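Local atomic coordinates of fimbrium subunit Fim1C (Bacteroides vulgatus, PDB entry 4QB7), a protein that is probably a component of the fimbrium tip, part of the filamentous cell-surface appendages that mediate adhesion and biofilm formation. Residues I42-T47 / K89-F94; K119-I124 / K209-T214; K187-G192 / T238-W243. All coordinates share one frame; numbering follows the deposited sequence.

Interactions 1 and 2 lie on the same side of the chain's centre and touch each other: P122 packs on F43, Y45 and F94, and F94 meets the ring of F210. Interaction 1 is a buried pairing of two strands in the larger sheet, held by a full ladder of backbone bonds. Interaction 2 is partly buried, where a hairpin turn meets the start of a strand; a single direct hydrogen bond, two waters and one aromatic ring do the work. Interaction 3 lies about 56 Å from interaction 1, centre to centre. It is a surface contact in a different sheet, made by side chains without any hydrogen bond between its segments.

Interaction 1. Residues I42-T47 / K89-F94. With SO4 (sulfate ion), chain I; SO4 (sulfate ion), chain L.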
loop_
_atom_site.group_PDB
_atom_site.type_symbol
_atom_site.label_atom_id
_atom_site.label_comp_id
_atom_site.label_asym_id
_atom_site.label_seq_id
_atom_site.Cartn_x
_atom_site.Cartn_y
_atom_site.Cartn_z
ATOM N N ILE A 42 15.956 11.197 3.436
ATOM C CA ILE A 42 16.722 11.455 2.214
ATOM C C ILE A 42 18.059 10.740 2.214
ATOM O O ILE A 42 18.756 10.733 3.227
ATOM C CB ILE A 42 16.981 12.986 2.030
ATOM C CG1 ILE A 42 15.712 13.831 2.240
ATOM C CG2 ILE A 42 17.658 13.294 0.678
ATOM C CD1 ILE A 42 15.970 15.350 2.367
ATOM N N PHE A 43 18.432 10.206 1.041
ATOM C CA PHE A 43 19.740 9.677 0.681
ATOM C C PHE A 43 20.312 10.631 -0.325
ATOM O O PHE A 43 19.591 11.044 -1.229
ATOM C CB PHE A 43 19.667 8.276 0.085
ATOM C CG PHE A 43 19.215 7.173 1.007
ATOM C CD1 PHE A 43 17.865 6.839 1.109
ATOM C CD2 PHE A 43 20.143 6.379 1.670
ATOM C CE1 PHE A 43 17.448 5.762 1.908
ATOM C CE2 PHE A 43 19.732 5.321 2.485
ATOM C CZ PHE A 43 18.389 5.014 2.596
ATOM N N ALA A 44 21.575 11.029 -0.177
ATOM C CA ALA A 44 22.215 11.913 -1.138
ATOM C C ALA A 44 23.641 11.450 -1.395
ATOM O O ALA A 44 24.403 11.187 -0.466
ATOM C CB ALA A 44 22.170 13.350 -0.671
ATOM N N TYR A 45 23.976 11.317 -2.679
ATOM C CA TYR A 45 25.256 10.829 -3.183
ATOM C C TYR A 45 25.953 11.911 -3.994
ATOM O O TYR A 45 25.498 12.293 -5.074
ATOM C CB TYR A 45 25.010 9.588 -4.071
ATOM C CG TYR A 45 24.348 8.400 -3.404
ATOM C CD1 TYR A 45 23.001 8.434 -3.043
ATOM C CD2 TYR A 45 25.024 7.198 -3.256
ATOM C CE1 TYR A 45 22.371 7.327 -2.467
ATOM C CE2 TYR A 45 24.393 6.075 -2.711
ATOM C CZ TYR A 45 23.082 6.162 -2.276
ATOM O OH TYR A 45 22.475 5.072 -1.712
ATOM N N GLN A 46 27.049 12.412 -3.477
ATOM C CA GLN A 46 27.837 13.409 -4.193
ATOM C C GLN A 46 28.842 12.712 -5.146
ATOM O O GLN A 46 29.612 11.839 -4.723
ATOM C CB GLN A 46 28.555 14.357 -3.225
ATOM C CG GLN A 46 29.196 15.522 -3.946
ATOM C CD GLN A 46 29.959 16.382 -3.005
ATOM O OE1 GLN A 46 29.627 17.544 -2.791
ATOM N NE2 GLN A 46 30.995 15.819 -2.411
ATOM N N THR A 47 28.782 13.086 -6.434
ATOM C CA THR A 47 29.650 12.584 -7.493
ATOM C C THR A 47 30.397 13.764 -8.110
ATOM O O THR A 47 30.115 14.929 -7.804
ATOM C CB THR A 47 28.843 11.832 -8.600
ATOM O OG1 THR A 47 28.222 12.773 -9.481
ATOM C CG2 THR A 47 27.839 10.811 -8.071
ATOM N N LYS A 89 30.679 19.647 -8.985
ATOM C CA LYS A 89 30.228 18.385 -8.426
ATOM C C LYS A 89 28.704 18.334 -8.434
ATOM O O LYS A 89 28.038 19.374 -8.317
ATOM C CB LYS A 89 30.771 18.208 -7.003
ATOM C CG LYS A 89 32.187 17.686 -6.975
ATOM C CD LYS A 89 32.551 17.113 -5.615
ATOM C CE LYS A 89 33.437 18.009 -4.793
ATOM N NZ LYS A 89 32.687 19.189 -4.283
ATOM N N LYS A 90 28.160 17.122 -8.579
ATOM C CA LYS A 90 26.725 16.853 -8.652
ATOM C C LYS A 90 26.255 16.070 -7.430
ATOM O O LYS A 90 27.068 15.383 -6.797
ATOM C CB LYS A 90 26.404 16.080 -9.945
ATOM C CG LYS A 90 26.605 16.931 -11.207
ATOM C CD LYS A 90 26.344 16.188 -12.514
ATOM C CE LYS A 90 26.582 17.150 -13.645
ATOM N NZ LYS A 90 26.645 16.509 -14.979
ATOM N N ILE A 91 24.953 16.197 -7.076
ATOM C CA ILE A 91 24.354 15.432 -5.965
ATOM C C ILE A 91 23.106 14.714 -6.463
ATOM O O ILE A 91 22.241 15.325 -7.093
ATOM C CB ILE A 91 24.053 16.266 -4.677
ATOM C CG1 ILE A 91 25.291 17.077 -4.207
ATOM C CG2 ILE A 91 23.563 15.348 -3.537
ATOM C CD1 ILE A 91 24.873 18.199 -3.300
ATOM N N THR A 92 23.040 13.404 -6.202
ATOM C CA THR A 92 21.916 12.557 -6.561
ATOM C C THR A 92 21.148 12.240 -5.283
ATOM O O THR A 92 21.726 11.805 -4.274
ATOM C CB THR A 92 22.375 11.313 -7.338
ATOM O OG1 THR A 92 22.664 11.729 -8.658
ATOM C CG2 THR A 92 21.292 10.243 -7.434
ATOM N N PHE A 93 19.832 12.456 -5.346
ATOM C CA PHE A 93 18.935 12.255 -4.227
ATOM C C PHE A 93 17.990 11.097 -4.478
ATOM O O PHE A 93 17.675 10.767 -5.624
ATOM C CB PHE A 93 18.138 13.550 -3.950
ATOM C CG PHE A 93 18.996 14.753 -3.617
ATOM C CD1 PHE A 93 19.522 15.554 -4.627
ATOM C CD2 PHE A 93 19.282 15.083 -2.295
ATOM C CE1 PHE A 93 20.342 16.648 -4.319
ATOM C CE2 PHE A 93 20.095 16.177 -1.989
ATOM C CZ PHE A 93 20.606 16.965 -3.003
ATOM N N PHE A 94 17.574 10.468 -3.369
ATOM C CA PHE A 94 16.551 9.429 -3.223
ATOM C C PHE A 94 15.801 9.744 -1.943
ATOM O O PHE A 94 16.371 10.361 -1.037
ATOM C CB PHE A 94 17.153 8.004 -3.184
ATOM C CG PHE A 94 17.965 7.640 -4.397
ATOM C CD1 PHE A 94 17.347 7.171 -5.554
ATOM C CD2 PHE A 94 19.349 7.776 -4.392
ATOM C CE1 PHE A 94 18.106 6.843 -6.680
ATOM C CE2 PHE A 94 20.108 7.431 -5.516
ATOM C CZ PHE A 94 19.479 6.989 -6.656
HETATM S S SO4 I . 25.504 13.843 -17.026
HETATM O O1 SO4 I . 24.072 14.164 -16.945
HETATM O O2 SO4 I . 25.703 12.536 -17.646
HETATM O O3 SO4 I . 26.163 14.840 -17.863
HETATM O O4 SO4 I . 26.048 13.862 -15.667
HETATM S S SO4 L . 32.495 22.185 -1.772
HETATM O O1 SO4 L . 31.319 22.953 -1.330
HETATM O O2 SO4 L . 32.083 20.842 -2.181
HETATM O O3 SO4 L . 33.139 22.869 -2.902
HETATM O O4 SO4 L . 33.426 22.075 -0.647
HETATM O O HOH W 1 25.327 12.876 -9.092
#
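A44 and F93 oppose each other at a non-hydrogen-bonded position of two antiparallel strands, and six backbone hydrogen bonds, among them Y45 N to T92 O at 2.8 Å, tie 42-47 to 89-94. On the face that carries A44 and F93 the packing is close. A44 CB lies 3.7 Å from F93 CD2, and I42 CG2, anti to its backbone N, meets the same ring at the edge, near its plane. I91 CG2 covers a face of F93, offset toward the rim, and also touches A44 CB. V160 and F162 of strand 159-178 also pack on F93.

The other face brings two more rings together. Y45 CE1 approaches F94 CD2 to 3.6 Å at the edge of the F94 ring, the ring planes being 87° apart. Further along this face a water links T47 OG1 and T92 OG1, at 2.9 Å from each oxygen; T92 OG1 is also bonded to D150 N.

Toward Q46, K89 and K90 the contact turns polar and more open. Q46, its chain extended beyond CG, lies against the aliphatic part of K89, with Q46 CD 3.8 Å from K89 CD. The K89 chain bends near its end, and K89 NZ bonds O2 of one sulfate at 2.7 Å besides its salt bridge to D87. K90, extended beyond CG, reaches a second sulfate, K90 NZ lying 2.8 Å from its O4 while also bonding S49 O. Both ions probably come from the crystallisation liquor. The whole is a regular antiparallel ladder of adjacent sheet strands, with alternating side chains sent to two faces, in a fimbrillin-like protein of the transthyretin clan.

Interaction 2. Residues K119-I124 / K209-T214; sequences KGAPTI and KFDNDT
A beta hairpin whose turn ends in a G1 bulge, D213 and T214 both facing K209, here meets the beginning of strand 123-127, T123 and K209 forming an antiparallel non-hydrogen-bonded pair. Just beyond that pair F210 N donates to P122 O at 3.2 Å, with an N-H...O angle of 160°. P122 O takes a second bond, from a water 2.8 Å away that in turn accepts from D211 N. Another water spans the outer part of the contact: it accepts from A121 N and donates to D211 OD1 at 2.9 Å, an oxygen that also has a salt bridge to K56. The methyl of A121 rests on the turn backbone, with A121 CB 3.6 Å from D211 N.

F210 carries the apolar part. Its CG, anti to the carbonyl carbon (chi1 -81°), is directed to the 119-124 side, and the ring lies against P122 and I124. P122 CG stands over one face in a CH-pi contact, 4.1 Å from the ring centroid and 26° off the normal. I124 comes to the edge instead: CG1 lies in the ring plane, and I124 CD1 is 3.7 Å from F210 CE1. An alanine in place of F210 would probably leave P122 CG without its aromatic partner and open a gap beside the end of I124. Within the turn, T214 OG1 donates to N212 OD1 from above the amide plane, at 2.9 Å.

Around this pair the strands close in. Y208, in the preceding strand 203-209, meets the F210 ring edge-to-face; I124 packs on I111 and L113 of strand 111-113 and on Y96, while P122 lies against F43 and Y45 of strand 40-47 and F94 of strand 90-97, both strands of the larger sheet.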
loop_
_atom_site.group_PDB
_atom_site.type_symbol
_atom_site.label_atom_id
_atom_site.label_comp_id
_atom_site.label_asym_id
_atom_site.label_seq_id
_atom_site.Cartn_x
_atom_site.Cartn_y
_atom_site.Cartn_z
ATOM N N LYS A 119 27.245 0.610 -1.740
ATOM C CA LYS A 119 27.503 1.325 -2.982
ATOM C C LYS A 119 26.289 1.250 -3.905
ATOM O O LYS A 119 25.530 0.286 -3.861
ATOM C CB LYS A 119 28.778 0.765 -3.659
ATOM C CG LYS A 119 30.057 1.028 -2.849
ATOM C CD LYS A 119 31.213 0.175 -3.318
ATOM C CE LYS A 119 32.450 0.308 -2.456
ATOM N NZ LYS A 119 33.605 -0.439 -3.034
ATOM N N GLY A 120 26.112 2.277 -4.721
ATOM C CA GLY A 120 25.009 2.334 -5.670
ATOM C C GLY A 120 23.728 2.860 -5.073
ATOM O O GLY A 120 23.700 3.276 -3.902
ATOM N N ALA A 121 22.646 2.815 -5.886
ATOM C CA ALA A 121 21.308 3.235 -5.462
ATOM C C ALA A 121 20.909 2.433 -4.216
ATOM O O ALA A 121 21.335 1.273 -4.074
ATOM C CB ALA A 121 20.302 3.043 -6.588
ATOM N N PRO A 122 20.217 3.062 -3.244
ATOM C CA PRO A 122 19.890 2.339 -2.000
ATOM C C PRO A 122 18.810 1.250 -2.164
ATOM O O PRO A 122 18.277 1.013 -3.268
ATOM C CB PRO A 122 19.435 3.466 -1.068
ATOM C CG PRO A 122 18.849 4.486 -1.981
ATOM C CD PRO A 122 19.700 4.446 -3.218
ATOM N N THR A 123 18.531 0.537 -1.050
ATOM C CA THR A 123 17.492 -0.500 -0.968
ATOM C C THR A 123 16.756 -0.349 0.360
ATOM O O THR A 123 17.257 0.320 1.279
ATOM C CB THR A 123 18.014 -1.961 -1.161
ATOM O OG1 THR A 123 18.818 -2.384 -0.055
ATOM C CG2 THR A 123 18.754 -2.173 -2.455
ATOM N N ILE A 124 15.551 -0.950 0.428
ATOM C CA ILE A 124 14.673 -1.032 1.581
ATOM C C ILE A 124 14.197 -2.463 1.716
ATOM O O ILE A 124 13.664 -3.016 0.752
ATOM C CB ILE A 124 13.461 -0.076 1.463
ATOM C CG1 ILE A 124 13.841 1.388 1.738
ATOM C CG2 ILE A 124 12.283 -0.530 2.355
ATOM C CD1 ILE A 124 12.743 2.348 1.380
ATOM N N LYS A 209 14.228 -2.045 -4.583
ATOM C CA LYS A 209 15.439 -1.517 -5.183
ATOM C C LYS A 209 15.178 -0.166 -5.815
ATOM O O LYS A 209 14.329 -0.044 -6.704
ATOM C CB LYS A 209 15.969 -2.497 -6.246
ATOM C CG LYS A 209 16.424 -3.860 -5.751
ATOM C CD LYS A 209 17.267 -4.485 -6.848
ATOM C CE LYS A 209 16.638 -5.581 -7.698
ATOM N NZ LYS A 209 15.255 -5.302 -8.165
ATOM N N PHE A 210 15.933 0.858 -5.376
ATOM C CA PHE A 210 15.823 2.207 -5.911
ATOM C C PHE A 210 16.462 2.310 -7.300
ATOM O O PHE A 210 16.172 3.261 -8.024
ATOM C CB PHE A 210 16.479 3.203 -4.959
ATOM C CG PHE A 210 15.621 3.613 -3.793
ATOM C CD1 PHE A 210 15.541 2.828 -2.659
ATOM C CD2 PHE A 210 14.919 4.811 -3.815
ATOM C CE1 PHE A 210 14.788 3.242 -1.561
ATOM C CE2 PHE A 210 14.155 5.210 -2.722
ATOM C CZ PHE A 210 14.102 4.426 -1.600
ATOM N N ASP A 211 17.350 1.362 -7.669
ATOM C CA ASP A 211 17.986 1.402 -8.978
ATOM C C ASP A 211 16.961 1.285 -10.127
ATOM O O ASP A 211 17.079 2.012 -11.098
ATOM C CB ASP A 211 19.061 0.320 -9.116
ATOM C CG ASP A 211 20.055 0.619 -10.243
ATOM O OD1 ASP A 211 20.775 1.692 -10.164
ATOM O OD2 ASP A 211 20.116 -0.191 -11.210
ATOM N N ASN A 212 15.965 0.395 -10.029
ATOM C CA ASN A 212 15.010 0.237 -11.127
ATOM C C ASN A 212 13.534 0.279 -10.667
ATOM O O ASN A 212 12.638 -0.081 -11.458
ATOM C CB ASN A 212 15.291 -1.066 -11.881
ATOM C CG ASN A 212 15.288 -2.278 -11.005
ATOM O OD1 ASN A 212 15.186 -2.192 -9.777
ATOM N ND2 ASN A 212 15.482 -3.428 -11.621
ATOM N N ASP A 213 13.296 0.718 -9.411
ATOM C CA ASP A 213 11.963 0.862 -8.840
ATOM C C ASP A 213 11.164 -0.487 -8.917
ATOM O O ASP A 213 10.054 -0.556 -9.445
ATOM C CB ASP A 213 11.237 2.041 -9.527
ATOM C CG ASP A 213 9.794 2.285 -9.157
ATOM O OD1 ASP A 213 9.469 2.204 -7.960
ATOM O OD2 ASP A 213 8.990 2.553 -10.070
ATOM N N THR A 214 11.771 -1.562 -8.406
ATOM C CA THR A 214 11.169 -2.886 -8.375
ATOM C C THR A 214 11.448 -3.562 -7.054
ATOM O O THR A 214 12.430 -3.251 -6.369
ATOM C CB THR A 214 11.659 -3.820 -9.530
ATOM O OG1 THR A 214 13.024 -4.142 -9.357
ATOM C CG2 THR A 214 11.404 -3.287 -10.920
HETATM O O HOH W 2 22.991 1.495 -8.364
HETATM O O HOH W 3 18.758 -0.358 -5.708
#

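Interaction 3. Residues K187-G192 / T238-W243. With SO4 (sulfate ion), chain K.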
loop_
_atom_site.group_PDB
_atom_site.type_symbol
_atom_site.label_atom_id
_atom_site.label_comp_id
_atom_site.label_asym_id
_atom_site.label_seq_id
_atom_site.Cartn_x
_atom_site.Cartn_y
_atom_site.Cartn_z
ATOM N N LYS A 187 -32.694 -10.225 3.027
ATOM C CA LYS A 187 -31.504 -9.374 3.085
ATOM C C LYS A 187 -30.250 -10.250 3.140
ATOM O O LYS A 187 -30.339 -11.423 3.504
ATOM C CB LYS A 187 -31.593 -8.384 4.272
ATOM C CG LYS A 187 -32.797 -7.421 4.121
ATOM C CD LYS A 187 -32.880 -6.322 5.113
ATOM C CE LYS A 187 -34.106 -5.466 4.893
ATOM N NZ LYS A 187 -34.057 -4.716 3.603
ATOM N N ILE A 188 -29.114 -9.724 2.675
ATOM C CA ILE A 188 -27.830 -10.434 2.723
ATOM C C ILE A 188 -26.912 -9.623 3.615
ATOM O O ILE A 188 -26.775 -8.405 3.419
ATOM C CB ILE A 188 -27.149 -10.725 1.344
ATOM C CG1 ILE A 188 -28.034 -11.506 0.418
ATOM C CG2 ILE A 188 -25.786 -11.466 1.520
ATOM C CD1 ILE A 188 -27.410 -11.661 -0.940
ATOM N N PHE A 189 -26.253 -10.305 4.562
ATOM C CA PHE A 189 -25.302 -9.694 5.495
ATOM C C PHE A 189 -23.945 -10.383 5.425
ATOM O O PHE A 189 -23.878 -11.611 5.524
ATOM C CB PHE A 189 -25.849 -9.750 6.924
ATOM C CG PHE A 189 -27.160 -9.034 7.117
ATOM C CD1 PHE A 189 -27.195 -7.660 7.345
ATOM C CD2 PHE A 189 -28.363 -9.731 7.086
ATOM C CE1 PHE A 189 -28.415 -6.998 7.525
ATOM C CE2 PHE A 189 -29.579 -9.072 7.288
ATOM C CZ PHE A 189 -29.594 -7.717 7.529
ATOM N N VAL A 190 -22.867 -9.610 5.239
ATOM C CA VAL A 190 -21.521 -10.190 5.222
ATOM C C VAL A 190 -20.987 -10.100 6.660
ATOM O O VAL A 190 -21.108 -9.047 7.306
ATOM C CB VAL A 190 -20.602 -9.543 4.163
ATOM C CG1 VAL A 190 -19.141 -9.967 4.352
ATOM C CG2 VAL A 190 -21.092 -9.881 2.757
ATOM N N THR A 191 -20.467 -11.230 7.186
ATOM C CA THR A 191 -20.031 -11.325 8.583
ATOM C C THR A 191 -18.536 -11.639 8.726
ATOM O O THR A 191 -17.978 -11.514 9.819
ATOM C CB THR A 191 -20.860 -12.421 9.273
ATOM O OG1 THR A 191 -20.692 -13.635 8.538
ATOM C CG2 THR A 191 -22.360 -12.096 9.314
ATOM N N GLY A 192 -17.902 -12.078 7.653
ATOM C CA GLY A 192 -16.495 -12.454 7.710
ATOM C C GLY A 192 -15.828 -12.444 6.355
ATOM O O GLY A 192 -16.495 -12.577 5.327
ATOM N N THR A 238 -21.374 -3.288 11.559
ATOM C CA THR A 238 -22.217 -2.522 12.483
ATOM C C THR A 238 -23.250 -3.460 13.103
ATOM O O THR A 238 -23.402 -4.599 12.654
ATOM C CB THR A 238 -22.896 -1.312 11.792
ATOM O OG1 THR A 238 -23.685 -1.744 10.679
ATOM C CG2 THR A 238 -21.905 -0.235 11.370
ATOM N N THR A 239 -23.945 -2.989 14.141
ATOM C CA THR A 239 -25.000 -3.752 14.819
ATOM C C THR A 239 -26.196 -3.919 13.882
ATOM O O THR A 239 -26.469 -3.073 13.017
ATOM C CB THR A 239 -25.401 -3.079 16.139
ATOM O OG1 THR A 239 -25.819 -1.737 15.882
ATOM C CG2 THR A 239 -24.269 -3.057 17.138
ATOM N N THR A 240 -26.875 -5.038 14.022
ATOM C CA THR A 240 -28.022 -5.350 13.187
ATOM C C THR A 240 -29.194 -5.722 14.091
ATOM O O THR A 240 -28.989 -6.222 15.186
ATOM C CB THR A 240 -27.649 -6.480 12.199
ATOM O OG1 THR A 240 -26.363 -6.231 11.616
ATOM C CG2 THR A 240 -28.658 -6.640 11.100
ATOM N N ASP A 241 -30.409 -5.443 13.650
ATOM C CA ASP A 241 -31.634 -5.831 14.335
ATOM C C ASP A 241 -32.722 -5.892 13.308
ATOM O O ASP A 241 -33.526 -4.964 13.171
ATOM C CB ASP A 241 -31.993 -4.921 15.514
ATOM C CG ASP A 241 -33.106 -5.492 16.372
ATOM O OD1 ASP A 241 -33.333 -6.749 16.318
ATOM O OD2 ASP A 241 -33.738 -4.706 17.113
ATOM N N GLN A 242 -32.708 -6.991 12.554
ATOM C CA GLN A 242 -33.573 -7.241 11.427
ATOM C C GLN A 242 -34.299 -8.537 11.625
ATOM O O GLN A 242 -33.704 -9.585 11.421
ATOM C CB GLN A 242 -32.686 -7.311 10.146
ATOM C CG GLN A 242 -33.422 -7.059 8.811
ATOM C CD GLN A 242 -33.815 -5.619 8.668
ATOM O OE1 GLN A 242 -32.957 -4.718 8.591
ATOM N NE2 GLN A 242 -35.112 -5.366 8.727
ATOM N N TRP A 243 -35.580 -8.486 12.006
ATOM C CA TRP A 243 -36.446 -9.663 12.190
ATOM C C TRP A 243 -35.807 -10.734 13.079
ATOM O O TRP A 243 -35.848 -11.905 12.737
ATOM C CB TRP A 243 -36.819 -10.289 10.810
ATOM C CG TRP A 243 -37.195 -9.311 9.743
ATOM C CD1 TRP A 243 -38.122 -8.315 9.831
ATOM C CD2 TRP A 243 -36.690 -9.270 8.401
ATOM N NE1 TRP A 243 -38.201 -7.630 8.639
ATOM C CE2 TRP A 243 -37.353 -8.212 7.734
ATOM C CE3 TRP A 243 -35.745 -10.033 7.688
ATOM C CZ2 TRP A 243 -37.096 -7.891 6.398
ATOM C CZ3 TRP A 243 -35.496 -9.716 6.360
ATOM C CH2 TRP A 243 -36.152 -8.645 5.736
HETATM S S SO4 K . -18.900 -15.230 10.850
HETATM O O1 SO4 K . -20.256 -15.134 10.447
HETATM O O2 SO4 K . -18.620 -16.628 11.094
HETATM O O3 SO4 K . -18.096 -14.766 9.760
HETATM O O4 SO4 K . -18.670 -14.400 12.069
#
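K187 and F189 on 187-192, part of strand 186-196, face Q242 and T240 of an irregular segment, 238-243, that runs the opposite way. The backbones stay well apart, with CA of K187 8.9 Å from CA of Q242, and no hydrogen bond crosses between them; side chains alone bridge the distance. The strand bonds instead to its neighbours in the sheet, V252 and I250 on one side and V294, D292 and N290 on the other. At the T191 end of the segment, T191 and G192 both face N290 in a classic beta bulge.

F189 and T240 meet tip to tip, T240 CG2 approaching F189 CE1 to 3.6 Å. T240 chi1 of -45° puts OG1 anti to the carbonyl carbon, where it bonds K247 O and S249 OG, and leaves the methyl CG2 anti to the backbone N, facing the ring. Q242 crosses F189 at about a right angle, although the amide and ring planes are only 14° apart, with its CB 4.1 Å from F189 CZ. The same glutamine bends at chi2 (71°), which sets CD off the straight path of the chain, and Q242 CD lies 3.7 Å from K187 CD. Q242 NE2 sits 3.7 Å above the plane of the W243 ring, offset toward the rim. The aliphatic run of K187 lies against both residues, crossing each at about a right angle, and K187 CE is 3.9 Å from W243 CH2. Y245, in the same loop, stacks on the F189 ring.

Beside T191 a sulfate, probably from the crystallisation liquor, is bonded to N290 ND2; its bond to T191 OG1 is modelled too short to trust. The arrangement is that of a long connection between strands 229-230 and 250-251 folded back over one face of an antiparallel sheet.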